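Local atomic coordinates of putative TetR-family transcriptional regulator (Syntrophomonas wolfei subsp. wolfei, PDB entry 3LWJ), a protein that probably binds DNA as a dimeric, one-component transcriptional regulator of the TetR family, with a helix-turn-helix domain followed by an all-helical core. Residues K28-T33 with A118-C123; N51-K56 with L60-E65; E98-A101 with L106-I109; E108-V113 with K125-R130. All coordinates share one frame; numbering follows the deposited sequence. Where two conformers were deposited one is given.

Contact 1. Residues K28-T33 with A118-C123; sequences KGYYNT and APIDQC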
# COMPACT_ATOMS: atom_id res chain seq x y z
N LYS A 28 6.77 16.92 -14.49
CA LYS A 28 7.67 17.67 -13.58
C LYS A 28 7.70 17.12 -12.15
O LYS A 28 8.61 17.48 -11.37
CB LYS A 28 7.27 19.15 -13.50
CG LYS A 28 7.14 19.89 -14.83
CD LYS A 28 6.76 21.37 -14.62
CE LYS A 28 7.67 22.06 -13.59
NZ LYS A 28 7.61 23.56 -13.64
N GLY A 29 6.71 16.29 -11.80
CA GLY A 29 6.48 15.88 -10.41
C GLY A 29 5.49 16.81 -9.68
O GLY A 29 5.56 18.03 -9.81
N TYR A 30 4.58 16.21 -8.90
CA TYR A 30 3.50 16.92 -8.21
C TYR A 30 3.97 18.15 -7.40
O TYR A 30 3.37 19.22 -7.47
CB TYR A 30 2.72 15.95 -7.29
CG TYR A 30 1.61 16.64 -6.54
CD1 TYR A 30 0.33 16.71 -7.07
CD2 TYR A 30 1.85 17.29 -5.32
CE1 TYR A 30 -0.69 17.38 -6.41
CE2 TYR A 30 0.83 17.96 -4.65
CZ TYR A 30 -0.43 18.02 -5.21
OH TYR A 30 -1.48 18.67 -4.56
N TYR A 31 5.06 17.99 -6.65
CA TYR A 31 5.57 19.07 -5.80
C TYR A 31 6.30 20.17 -6.55
O TYR A 31 6.19 21.37 -6.19
CB TYR A 31 6.44 18.49 -4.69
CG TYR A 31 5.59 17.76 -3.70
CD1 TYR A 31 4.72 18.46 -2.85
CD2 TYR A 31 5.58 16.38 -3.64
CE1 TYR A 31 3.92 17.82 -1.95
CE2 TYR A 31 4.76 15.70 -2.75
CZ TYR A 31 3.93 16.43 -1.90
OH TYR A 31 3.12 15.78 -1.00
N ASN A 32 7.01 19.77 -7.61
CA ASN A 32 7.67 20.71 -8.53
C ASN A 32 6.72 21.49 -9.43
O ASN A 32 7.14 22.46 -10.03
CB ASN A 32 8.67 19.98 -9.44
CG ASN A 32 9.79 19.27 -8.68
OD1 ASN A 32 10.36 19.81 -7.75
ND2 ASN A 32 10.11 18.04 -9.09
N THR A 33 5.47 21.04 -9.60
CA THR A 33 4.48 21.79 -10.40
C THR A 33 3.84 22.93 -9.57
O THR A 33 3.34 22.69 -8.47
CB THR A 33 3.34 20.89 -10.88
OG1 THR A 33 3.89 19.79 -11.60
CG2 THR A 33 2.33 21.68 -11.78
N ALA A 118 1.30 15.76 4.77
CA ALA A 118 -0.02 15.64 5.39
C ALA A 118 -1.15 16.22 4.53
O ALA A 118 -2.22 15.64 4.47
CB ALA A 118 -0.06 16.24 6.79
N PRO A 119 -0.90 17.35 3.84
CA PRO A 119 -2.04 17.81 3.01
C PRO A 119 -2.41 16.86 1.88
O PRO A 119 -3.59 16.72 1.54
CB PRO A 119 -1.55 19.15 2.45
CG PRO A 119 -0.65 19.66 3.49
CD PRO A 119 0.10 18.42 3.99
N ILE A 120 -1.42 16.22 1.27
CA ILE A 120 -1.67 15.30 0.14
C ILE A 120 -2.24 13.99 0.68
O ILE A 120 -3.22 13.47 0.14
CB ILE A 120 -0.41 15.11 -0.70
CG1 ILE A 120 -0.24 16.34 -1.62
CG2 ILE A 120 -0.48 13.84 -1.55
CD1 ILE A 120 -0.01 17.68 -0.92
N ASP A 121 -1.69 13.52 1.81
CA ASP A 121 -2.30 12.38 2.50
C ASP A 121 -3.76 12.63 2.93
O ASP A 121 -4.60 11.74 2.81
CB ASP A 121 -1.43 11.91 3.65
CG ASP A 121 -0.24 11.09 3.17
OD1 ASP A 121 -0.43 10.19 2.30
OD2 ASP A 121 0.88 11.32 3.68
N GLN A 122 -4.09 13.85 3.37
CA GLN A 122 -5.48 14.22 3.67
C GLN A 122 -6.34 14.02 2.39
O GLN A 122 -7.44 13.55 2.46
CB GLN A 122 -5.60 15.68 4.19
CG GLN A 122 -5.14 15.93 5.67
CD GLN A 122 -5.00 17.43 6.08
OE1 GLN A 122 -4.69 17.74 7.24
NE2 GLN A 122 -5.25 18.35 5.14
N CYS A 123 -5.82 14.44 1.23
CA CYS A 123 -6.58 14.27 -0.02
C CYS A 123 -6.77 12.78 -0.34
O CYS A 123 -7.85 12.34 -0.71
CB CYS A 123 -5.88 14.89 -1.21
SG CYS A 123 -5.63 16.67 -1.12

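Contact 2. Residues N51-K56 with L60-E65; sequences NYFVDK and LKNLLE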
# COMPACT_ATOMS: atom_id res chain seq x y z
N ASN A 51 -12.14 30.56 -9.97
CA ASN A 51 -13.56 30.22 -9.90
C ASN A 51 -13.73 28.73 -9.62
O ASN A 51 -14.75 28.33 -9.08
CB ASN A 51 -14.32 30.61 -11.18
CG ASN A 51 -14.50 32.11 -11.34
OD1 ASN A 51 -14.48 32.87 -10.37
ND2 ASN A 51 -14.69 32.56 -12.58
N TYR A 52 -12.72 27.93 -10.00
CA TYR A 52 -12.73 26.46 -9.83
C TYR A 52 -11.83 25.94 -8.68
O TYR A 52 -12.25 25.04 -7.91
CB TYR A 52 -12.31 25.76 -11.14
CG TYR A 52 -13.12 26.16 -12.36
CD1 TYR A 52 -14.30 25.49 -12.71
CD2 TYR A 52 -12.70 27.22 -13.18
CE1 TYR A 52 -15.04 25.87 -13.82
CE2 TYR A 52 -13.43 27.60 -14.28
CZ TYR A 52 -14.59 26.93 -14.61
OH TYR A 52 -15.29 27.33 -15.72
N PHE A 53 -10.61 26.47 -8.58
CA PHE A 53 -9.58 25.93 -7.66
C PHE A 53 -8.78 27.03 -6.95
O PHE A 53 -8.45 28.07 -7.54
CB PHE A 53 -8.60 25.01 -8.41
CG PHE A 53 -9.27 23.98 -9.29
CD1 PHE A 53 -10.01 22.94 -8.73
CD2 PHE A 53 -9.17 24.06 -10.68
CE1 PHE A 53 -10.62 22.00 -9.55
CE2 PHE A 53 -9.79 23.12 -11.50
CZ PHE A 53 -10.51 22.08 -10.94
N VAL A 54 -8.45 26.76 -5.69
CA VAL A 54 -7.70 27.71 -4.88
C VAL A 54 -6.19 27.38 -4.91
O VAL A 54 -5.35 28.29 -4.79
CB VAL A 54 -8.24 27.81 -3.42
CG1 VAL A 54 -7.81 29.13 -2.79
CG2 VAL A 54 -9.76 27.69 -3.37
N ASP A 55 -5.84 26.11 -5.12
CA ASP A 55 -4.44 25.63 -5.17
C ASP A 55 -4.30 24.20 -5.80
O ASP A 55 -5.28 23.67 -6.32
CB ASP A 55 -3.78 25.72 -3.77
CG ASP A 55 -4.27 24.69 -2.79
OD1 ASP A 55 -4.91 23.69 -3.18
OD2 ASP A 55 -3.96 24.85 -1.59
N LYS A 56 -3.11 23.59 -5.76
CA LYS A 56 -2.91 22.23 -6.33
C LYS A 56 -3.73 21.14 -5.62
O LYS A 56 -4.19 20.17 -6.25
CB LYS A 56 -1.45 21.78 -6.27
CG LYS A 56 -0.55 22.27 -7.37
CD LYS A 56 0.81 21.57 -7.26
CE LYS A 56 1.59 22.01 -6.02
NZ LYS A 56 2.95 21.44 -5.92
N LEU A 60 -6.02 18.09 -7.05
CA LEU A 60 -5.86 16.70 -6.68
C LEU A 60 -7.18 16.16 -6.11
O LEU A 60 -7.61 15.10 -6.54
CB LEU A 60 -4.67 16.52 -5.70
CG LEU A 60 -4.30 15.08 -5.30
CD1 LEU A 60 -3.89 14.28 -6.51
CD2 LEU A 60 -3.21 14.98 -4.21
N LYS A 61 -7.84 16.87 -5.17
CA LYS A 61 -9.14 16.38 -4.62
C LYS A 61 -10.17 16.17 -5.73
O LYS A 61 -10.94 15.20 -5.70
CB LYS A 61 -9.76 17.33 -3.55
CG LYS A 61 -9.09 17.32 -2.15
CD LYS A 61 -9.84 18.23 -1.10
CE LYS A 61 -8.88 18.98 -0.10
NZ LYS A 61 -8.56 18.32 1.26
N ASN A 62 -10.20 17.11 -6.67
CA ASN A 62 -11.15 17.05 -7.77
C ASN A 62 -10.84 15.89 -8.75
O ASN A 62 -11.74 15.20 -9.20
CB ASN A 62 -11.24 18.41 -8.48
CG ASN A 62 -12.15 19.43 -7.74
OD1 ASN A 62 -13.28 19.66 -8.15
ND2 ASN A 62 -11.66 20.01 -6.63
N LEU A 63 -9.57 15.66 -9.05
CA LEU A 63 -9.15 14.49 -9.85
C LEU A 63 -9.58 13.19 -9.17
O LEU A 63 -10.10 12.30 -9.81
CB LEU A 63 -7.62 14.49 -10.04
CG LEU A 63 -7.06 15.52 -11.02
CD1 LEU A 63 -5.56 15.67 -10.83
CD2 LEU A 63 -7.39 15.13 -12.45
N LEU A 64 -9.39 13.09 -7.86
CA LEU A 64 -9.71 11.86 -7.14
C LEU A 64 -11.21 11.66 -6.88
O LEU A 64 -11.70 10.52 -6.83
CB LEU A 64 -8.95 11.79 -5.83
CG LEU A 64 -7.42 11.72 -5.90
CD1 LEU A 64 -6.79 11.99 -4.51
CD2 LEU A 64 -6.95 10.38 -6.45
N GLU A 65 -11.95 12.75 -6.72
CA GLU A 65 -13.42 12.69 -6.64
C GLU A 65 -14.04 12.09 -7.91
O GLU A 65 -14.93 11.25 -7.83
CB GLU A 65 -14.01 14.09 -6.49
CG GLU A 65 -14.00 14.60 -5.06
CD GLU A 65 -14.28 16.11 -4.95
OE1 GLU A 65 -14.65 16.76 -5.97
OE2 GLU A 65 -14.12 16.64 -3.83

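Contact 3. Residues E98-A101 with L106-I109; sequences EVFA and LSEI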
# COMPACT_ATOMS: atom_id res chain seq x y z
N GLU A 98 -9.79 -2.26 -14.09
CA GLU A 98 -9.89 -1.64 -15.43
C GLU A 98 -10.08 -0.11 -15.36
O GLU A 98 -9.58 0.61 -16.22
CB GLU A 98 -11.02 -2.25 -16.29
CG GLU A 98 -10.92 -3.77 -16.60
CD GLU A 98 -9.90 -4.17 -17.69
OE1 GLU A 98 -9.23 -3.28 -18.28
OE2 GLU A 98 -9.80 -5.41 -17.95
N VAL A 99 -10.80 0.40 -14.36
CA VAL A 99 -10.92 1.86 -14.23
C VAL A 99 -9.51 2.43 -13.95
O VAL A 99 -9.12 3.43 -14.55
CB VAL A 99 -11.94 2.27 -13.12
CG1 VAL A 99 -11.96 3.76 -12.93
CG2 VAL A 99 -13.34 1.77 -13.45
N PHE A 100 -8.75 1.78 -13.06
CA PHE A 100 -7.38 2.21 -12.81
C PHE A 100 -6.63 2.32 -14.15
O PHE A 100 -6.02 3.35 -14.41
CB PHE A 100 -6.62 1.24 -11.89
CG PHE A 100 -7.08 1.23 -10.46
CD1 PHE A 100 -7.69 2.29 -9.88
CD2 PHE A 100 -6.80 0.13 -9.67
CE1 PHE A 100 -8.06 2.27 -8.54
CE2 PHE A 100 -7.17 0.11 -8.35
CZ PHE A 100 -7.82 1.20 -7.79
N ALA A 101 -6.68 1.28 -14.98
CA ALA A 101 -5.95 1.24 -16.25
C ALA A 101 -6.40 2.32 -17.27
O ALA A 101 -5.58 2.83 -18.06
CB ALA A 101 -6.04 -0.16 -16.88
N LEU A 106 -3.19 9.15 -13.73
CA LEU A 106 -3.70 9.42 -12.38
C LEU A 106 -3.38 8.28 -11.40
O LEU A 106 -3.02 8.55 -10.24
CB LEU A 106 -5.22 9.69 -12.42
CG LEU A 106 -5.91 10.00 -11.09
CD1 LEU A 106 -5.17 11.10 -10.30
CD2 LEU A 106 -7.36 10.35 -11.29
N SER A 107 -3.52 7.04 -11.86
CA SER A 107 -3.12 5.86 -11.07
C SER A 107 -1.65 5.98 -10.70
O SER A 107 -1.25 5.69 -9.58
CB SER A 107 -3.37 4.56 -11.86
OG SER A 107 -4.78 4.24 -11.99
N GLU A 108 -0.83 6.43 -11.63
CA GLU A 108 0.58 6.66 -11.31
C GLU A 108 0.76 7.71 -10.20
O GLU A 108 1.44 7.45 -9.22
CB GLU A 108 1.37 7.05 -12.54
CG GLU A 108 2.83 6.65 -12.42
CD GLU A 108 3.69 7.12 -13.60
OE1 GLU A 108 3.26 6.96 -14.77
OE2 GLU A 108 4.78 7.67 -13.32
N ILE A 109 0.14 8.90 -10.36
CA ILE A 109 0.26 9.94 -9.35
C ILE A 109 -0.24 9.42 -7.99
O ILE A 109 0.46 9.54 -7.01
CB ILE A 109 -0.53 11.21 -9.70
CG1 ILE A 109 0.05 11.91 -10.94
CG2 ILE A 109 -0.58 12.21 -8.50
CD1 ILE A 109 1.50 12.31 -10.82

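Contact 4. Residues E108-V113 with K125-R130; sequences EIYSRV and KQFEDR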
# COMPACT_ATOMS: atom_id res chain seq x y z
N GLU A 108 -0.83 6.43 -11.63
CA GLU A 108 0.58 6.66 -11.31
C GLU A 108 0.76 7.71 -10.20
O GLU A 108 1.44 7.45 -9.22
CB GLU A 108 1.37 7.05 -12.54
CG GLU A 108 2.83 6.65 -12.42
CD GLU A 108 3.69 7.12 -13.60
OE1 GLU A 108 3.26 6.96 -14.77
OE2 GLU A 108 4.78 7.67 -13.32
N ILE A 109 0.14 8.90 -10.36
CA ILE A 109 0.26 9.94 -9.35
C ILE A 109 -0.24 9.42 -7.99
O ILE A 109 0.46 9.54 -7.01
CB ILE A 109 -0.53 11.21 -9.70
CG1 ILE A 109 0.05 11.91 -10.94
CG2 ILE A 109 -0.58 12.21 -8.50
CD1 ILE A 109 1.50 12.31 -10.82
N TYR A 110 -1.43 8.80 -7.97
CA TYR A 110 -1.96 8.15 -6.75
C TYR A 110 -0.96 7.21 -6.09
O TYR A 110 -0.86 7.17 -4.86
CB TYR A 110 -3.24 7.42 -7.12
CG TYR A 110 -3.84 6.51 -6.08
CD1 TYR A 110 -4.15 6.97 -4.79
CD2 TYR A 110 -4.18 5.19 -6.42
CE1 TYR A 110 -4.74 6.11 -3.84
CE2 TYR A 110 -4.78 4.33 -5.48
CZ TYR A 110 -5.06 4.82 -4.20
OH TYR A 110 -5.64 3.98 -3.29
N SER A 111 -0.24 6.46 -6.92
CA SER A 111 0.70 5.43 -6.47
C SER A 111 2.05 5.99 -6.08
O SER A 111 2.86 5.27 -5.51
CB SER A 111 0.93 4.39 -7.58
OG SER A 111 -0.29 3.75 -7.93
N ARG A 112 2.29 7.24 -6.41
CA ARG A 112 3.58 7.86 -6.10
C ARG A 112 3.54 8.84 -4.92
O ARG A 112 4.52 8.96 -4.21
CB ARG A 112 4.13 8.59 -7.33
CG ARG A 112 4.58 7.66 -8.44
CD ARG A 112 5.31 8.46 -9.53
NE ARG A 112 5.93 7.57 -10.51
CZ ARG A 112 7.06 6.90 -10.29
NH1 ARG A 112 7.71 7.01 -9.13
NH2 ARG A 112 7.55 6.09 -11.24
N VAL A 113 2.43 9.54 -4.72
CA VAL A 113 2.40 10.62 -3.73
C VAL A 113 1.91 10.21 -2.33
O VAL A 113 1.96 11.03 -1.42
CB VAL A 113 1.60 11.83 -4.23
CG1 VAL A 113 2.15 12.34 -5.60
CG2 VAL A 113 0.09 11.54 -4.22
N LYS A 125 -6.83 10.47 1.68
CA LYS A 125 -7.67 9.88 2.74
C LYS A 125 -9.14 10.02 2.41
O LYS A 125 -9.91 9.10 2.62
CB LYS A 125 -7.37 10.44 4.14
CG LYS A 125 -8.05 9.63 5.27
CD LYS A 125 -7.74 10.16 6.70
CE LYS A 125 -8.53 9.43 7.75
NZ LYS A 125 -10.01 9.67 7.61
N GLN A 126 -9.51 11.14 1.81
CA GLN A 126 -10.89 11.34 1.42
C GLN A 126 -11.30 10.39 0.29
O GLN A 126 -12.38 9.82 0.32
CB GLN A 126 -11.14 12.82 1.06
CG GLN A 126 -10.88 13.70 2.26
CD GLN A 126 -11.13 15.18 2.02
OE1 GLN A 126 -11.98 15.55 1.20
NE2 GLN A 126 -10.39 16.03 2.75
N PHE A 127 -10.43 10.23 -0.68
CA PHE A 127 -10.61 9.29 -1.78
C PHE A 127 -10.73 7.83 -1.24
O PHE A 127 -11.74 7.15 -1.43
CB PHE A 127 -9.44 9.46 -2.75
CG PHE A 127 -9.36 8.41 -3.80
CD1 PHE A 127 -10.29 8.38 -4.82
CD2 PHE A 127 -8.35 7.47 -3.77
CE1 PHE A 127 -10.24 7.41 -5.79
CE2 PHE A 127 -8.30 6.48 -4.75
CZ PHE A 127 -9.24 6.46 -5.76
N GLU A 128 -9.74 7.41 -0.48
CA GLU A 128 -9.73 6.06 0.10
C GLU A 128 -10.89 5.77 1.06
O GLU A 128 -11.48 4.70 0.98
CB GLU A 128 -8.34 5.78 0.72
CG GLU A 128 -7.32 5.59 -0.43
CD GLU A 128 -5.90 5.28 -0.03
OE1 GLU A 128 -5.49 5.60 1.09
OE2 GLU A 128 -5.18 4.73 -0.88
N ASP A 129 -11.24 6.73 1.93
CA ASP A 129 -12.38 6.57 2.87
C ASP A 129 -13.67 6.36 2.10
O ASP A 129 -14.55 5.57 2.52
CB ASP A 129 -12.53 7.81 3.80
CG ASP A 129 -11.53 7.82 4.96
OD1 ASP A 129 -10.75 6.83 5.16
OD2 ASP A 129 -11.53 8.83 5.70
N ARG A 130 -13.79 7.06 0.98
CA ARG A 130 -15.00 6.94 0.14
C ARG A 130 -15.13 5.54 -0.46
O ARG A 130 -16.22 4.94 -0.40
CB ARG A 130 -14.96 7.96 -0.99
CG ARG A 130 -16.22 7.98 -1.86
CD ARG A 130 -16.26 9.23 -2.69
NE ARG A 130 -17.32 9.22 -3.69
CZ ARG A 130 -17.37 10.06 -4.71
NH1 ARG A 130 -16.43 10.99 -4.88
NH2 ARG A 130 -18.37 9.98 -5.58

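Contact 1. Residues K28-T33 with A118-C123
I120, near the start of helix 118-144, meets two neighbouring tyrosines, Y30 and Y31, in the loop that follows helix 10-28. The apolar contact comes first. I120 CG1 lies 3.6 Å from Y30 CE2, and its outer methyl CD1 is 4.1 Å from Y31 CE1. The isoleucine meets both rings obliquely near their phenolic ends, and its side chain approaches opposite in direction to theirs. With CG of Y30 anti to the backbone N (chi1 179°) and that of Y31 beside it (chi1 -71°), two consecutive residues can converge on one aliphatic side chain. The rings also touch each other, since Y30 CD2 stands above the centre of the Y31 ring.

The polar interactions lie around this core. Y31 OH is 3.5 Å from I120 CG1, but its hydrogen bonds go to S116 and S117, just before the helix, while Y30 OH bonds to E57. Tyrosine suits both places because its flat body packs on carbon and its hydroxyl can pair.

Within the loop, N32 ND2 donates to K28 O (2.8 Å) nearly along the C=O axis, and T33 OG1 bonds to G29 O (3.0 Å) from above the carbonyl plane. G29 has a positive phi (92°), at which a CB would press on the preceding carbonyl O, so the conformation the chain takes on leaving the helix suits glycine, which has no CB.

The chemistry implies a mixed joint between the probable DNA-binding domain and the helical core, apolar where I120 packs, with both tyrosine hydroxyls held by partners outside the two segments.

Contact 2. Residues N51-K56 with L60-E65
F53 turns the edge of its ring toward N62, which was modelled in two conformers; in the one described, the ring atom CE1 lies 3.5 Å from N62 CG. CE1 is almost equally far from N62 OD1 (3.8 Å) and ND2 (3.7 Å), so the ring edge stands over the middle of the amide. Ring and amide planes are 82° apart. For N62, CG beside the backbone N (chi1 -80°) brings the amide back along its own helix, where ND2 bonds to D58 O; this tie helps to fix how the amide is turned. One face of the F53 ring is covered by CB of Y52, and I17 and L18 of helix 10-28 add to its apolar surroundings. A bulky, wholly apolar ring fits such a buried place.

The second link is backbone: L60 N donates to K56 O at 2.9 Å with an N-H...O angle of 167°, a regular bond in the first turn of helix 56-79. D55 is the N-cap of that helix, its short carboxylate reaching D58 N through OD1. The long K56 chain leads away from L60, and its NZ bonds to Y30 O and T33 O.

Together these contacts span the turn between helix 46-52, which lies within the predicted helix-turn-helix, and the long helix that follows and links it to the core, a junction characteristic of TetR regulators.

Contact 3. Residues E98-A101 with L106-I109
The phenyl ring of F100 is approached by S107 from near its root: the hydroxyl OG is 4.1 Å from both ring atoms CG and CD1, and closer still, 3.5 Å, to F100 CB. This approach is oblique to the ring. F100 also packs on E164 and L168 of helix 153-173; a large apolar ring suits such a buried place between helices.

The polar part of the contact is made with the backbone of F100. S107 OG is 2.9 Å from F100 O, but N103 O also lies within reach of the same hydroxyl, so which of the two carbonyls takes its proton is not settled. Both belong to the end of helix 85-102 and the short turn into helix 104-113, where the chain passes from one helix of the all-helical core to the next with hardly a break. Serine suits this buried spot because it is small enough for the CA atoms of F100 and S107 to come within 5.9 Å, yet carries a hydroxyl for carbonyls at a helix end. Its OG stands beside the backbone N (chi1 -71°), which aims it back at the preceding helix. F67 of helix 56-79 and L168 also pack on S107.

Contact 4. Residues E108-V113 with K125-R130
Helix-helix packing in the all-helical C-terminal domain sets Y110 of helix 104-113 against F127 and E128 of helix 118-144. The two aromatic rings form a T-shaped (edge-to-face) pair: F127 presents its edge to one face of Y110, with centroids 5.2 Å apart and planes at 80°. The nearest atoms are F127 CE2 and Y110 CZ, at 3.7 Å, so the edge lands toward the phenolic rim of the tyrosine.

That rim carries the polar link. Y110 OH donates to E128 OE2 at 2.6 Å, using the anti lone pair of the carboxylate, whose plane stands 83° from the tyrosine ring. E128 CG lies beside the backbone N (chi1 -72°) and the chain beyond is extended, which brings the acid to the hydroxyl. OE2 also forms a salt bridge with K165, so one buried oxygen has two partners, and the lysine probably helps to keep the glutamate ionised. Tyrosine serves where a ring must both pack and donate; phenylalanine suits a position needing packing alone.

Along helix 104-113, R112 NE forms a salt bridge with E108 OE2 (3.0 Å), while its NH1 bonds to G115 O of the second subunit. Such interhelical packing, close to a subunit boundary, is typical of the ligand-binding and dimerisation domain of TetR regulators.

How the contacts relate
Along the chain, contact 2 falls between the two segments of contact 1, and contact 3 follows contact 2 in series. Contact 4 begins on the helix where contact 3 ends, sharing E108 and I109. Contacts 1 and 4 cross along the chain; both use helix 118-144, their centres about 11 Å apart, and they touch where V113 packs on I120 and Y30. Contact 1 meets contact 2, about 12 Å away between centres, where C123 packs on K61. Contacts 1 and 2 lie at the junction with the probable DNA-binding domain, contacts 3 and 4 in the core nearer the centre of the chain. Because contacts 1, 2 and 4 touch one another, they could couple the two domains.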